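Local coordinates for aspartate aminotransferase, mitochondrial (Trypanosoma brucei brucei, PDB 4W5K), which catalyses the pyridoxal-phosphate-dependent transfer of an amino group between L-aspartate and 2-oxoglutarate as a homodimer, at the interface of chains A and B. Sequence-based numbering; all coordinates share one arbitrary frame. Chains: chain A/B, Aspartate aminotransferase, mitochondrial.

The interface of chains A and B. Residues chain A 101-102, 130, 253; chain B 62, 279, 282-283.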
loop_
_atom_site.group_PDB
_atom_site.type_symbol
_atom_site.label_atom_id
_atom_site.label_comp_id
_atom_site.label_asym_id
_atom_site.label_seq_id
_atom_site.Cartn_x
_atom_site.Cartn_y
_atom_site.Cartn_z
ATOM N N THR A 101 -5.902 7.963 0.695
ATOM C CA THR A 101 -6.727 6.900 1.262
ATOM C C THR A 101 -5.998 6.260 2.423
ATOM O O THR A 101 -6.589 6.101 3.498
ATOM C CB THR A 101 -7.100 5.820 0.232
ATOM O OG1 THR A 101 -7.764 6.439 -0.890
ATOM C CG2 THR A 101 -8.013 4.767 0.862
ATOM N N GLY A 102 -4.730 5.908 2.205
ATOM C CA GLY A 102 -3.916 5.323 3.280
ATOM C C GLY A 102 -3.804 6.258 4.486
ATOM O O GLY A 102 -3.879 5.828 5.647
ATOM N N ASN A 130 -16.023 6.648 -0.118
ATOM C CA ASN A 130 -15.178 5.681 0.595
ATOM C C ASN A 130 -14.914 6.079 2.049
ATOM O O ASN A 130 -14.468 5.246 2.836
ATOM C CB ASN A 130 -13.838 5.500 -0.148
ATOM C CG ASN A 130 -13.066 4.203 0.261
ATOM O OD1 ASN A 130 -13.645 3.178 0.643
ATOM N ND2 ASN A 130 -11.742 4.274 0.167
ATOM N N ARG A 253 0.328 5.554 -5.764
ATOM C CA ARG A 253 -0.159 5.518 -4.376
ATOM C C ARG A 253 0.743 6.287 -3.423
ATOM O O ARG A 253 1.390 5.697 -2.536
ATOM C CB ARG A 253 -0.306 4.066 -3.897
ATOM C CG ARG A 253 -1.048 3.125 -4.867
ATOM C CD ARG A 253 -2.375 3.741 -5.398
ATOM N NE ARG A 253 -3.354 3.949 -4.323
ATOM C CZ ARG A 253 -3.898 5.123 -4.014
ATOM N NH1 ARG A 253 -3.576 6.231 -4.685
ATOM N NH2 ARG A 253 -4.773 5.204 -3.005
ATOM N N TYR B 62 -5.188 5.118 -11.871
ATOM C CA TYR B 62 -5.379 4.054 -10.886
ATOM C C TYR B 62 -5.545 2.680 -11.509
ATOM O O TYR B 62 -6.246 2.527 -12.526
ATOM C CB TYR B 62 -6.627 4.329 -10.050
ATOM C CG TYR B 62 -6.622 5.556 -9.213
ATOM C CD1 TYR B 62 -5.818 5.639 -8.086
ATOM C CD2 TYR B 62 -7.498 6.613 -9.494
ATOM C CE1 TYR B 62 -5.853 6.768 -7.292
ATOM C CE2 TYR B 62 -7.543 7.741 -8.705
ATOM C CZ TYR B 62 -6.721 7.802 -7.595
ATOM O OH TYR B 62 -6.772 8.901 -6.784
ATOM N N ARG B 279 -10.472 -1.640 -0.501
ATOM C CA ARG B 279 -10.836 -0.256 -0.789
ATOM C C ARG B 279 -10.652 0.671 0.446
ATOM O O ARG B 279 -10.026 1.731 0.326
ATOM C CB ARG B 279 -12.271 -0.202 -1.340
ATOM C CG ARG B 279 -12.644 1.116 -1.988
ATOM C CD ARG B 279 -14.006 1.006 -2.676
ATOM N NE ARG B 279 -13.983 0.171 -3.883
ATOM C CZ ARG B 279 -14.607 -0.999 -4.006
ATOM N NH1 ARG B 279 -15.292 -1.507 -2.992
ATOM N NH2 ARG B 279 -14.540 -1.672 -5.146
ATOM N N TYR B 282 -6.490 1.124 1.214
ATOM C CA TYR B 282 -5.595 1.918 0.363
ATOM C C TYR B 282 -6.148 2.142 -1.049
ATOM O O TYR B 282 -5.417 2.623 -1.921
ATOM C CB TYR B 282 -4.210 1.256 0.275
ATOM C CG TYR B 282 -4.234 -0.167 -0.210
ATOM C CD1 TYR B 282 -4.229 -0.464 -1.573
ATOM C CD2 TYR B 282 -4.241 -1.226 0.696
ATOM C CE1 TYR B 282 -4.235 -1.786 -2.028
ATOM C CE2 TYR B 282 -4.268 -2.541 0.257
ATOM C CZ TYR B 282 -4.266 -2.821 -1.099
ATOM O OH TYR B 282 -4.307 -4.133 -1.521
ATOM N N SER B 283 -7.420 1.788 -1.244
ATOM C CA SER B 283 -8.174 2.041 -2.482
ATOM C C SER B 283 -7.767 1.120 -3.662
ATOM O O SER B 283 -8.605 0.397 -4.215
ATOM C CB SER B 283 -8.032 3.518 -2.891
ATOM O OG SER B 283 -9.036 3.882 -3.815
#
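The backbone carbonyl oxygen O of B:Tyr282 takes a nearly straight hydrogen bond from the guanidinium NH2 of A:Arg253 (2.9 Å, 166° at the hydrogen). A weak second bond comes from NE. The acceptor lies in the guanidinium plane, whereas the donor stands above the carbonyl plane. An arginine suits the place because its N-H groups fan out in one plane: while NE and NH2 face B:Tyr282, NH1 points at the ring edge of B:Tyr62, 3.5 Å from CE1, with the two planes 75° apart. Bends at chi2 and chi3 present this edge.

Farther along, A:Asn130 donates from its amide ND2 to the backbone O of B:Arg279 at 3.1 Å. A flat amide suits this, its in-plane N-H pointing nearly straight from above the carbonyl plane. With CG anti to the backbone N (chi1 -162°), the amide reaches across to chain B, where its CG packs 3.8 Å from the aliphatic CG of B:Arg279.

Between the two bonds, the small, branched A:Thr101 fits closely: methyl CG2 rests 3.8 Å from CA of B:Tyr282, and OG1 is turned towards CB of B:Ser283.

A:Thr101, A:Arg253 and B:Tyr62 belong to the pyridoxal-phosphate site, built at the dimer boundary. In this family the arginine and the other subunit's tyrosine bind the cofactor phosphate, so the B:Tyr282 carbonyl probably helps position the arginine. The end of helix 264-282 of chain B abuts helices 99-110 and 129-137 of chain A, and two-fold symmetry repeats the contact.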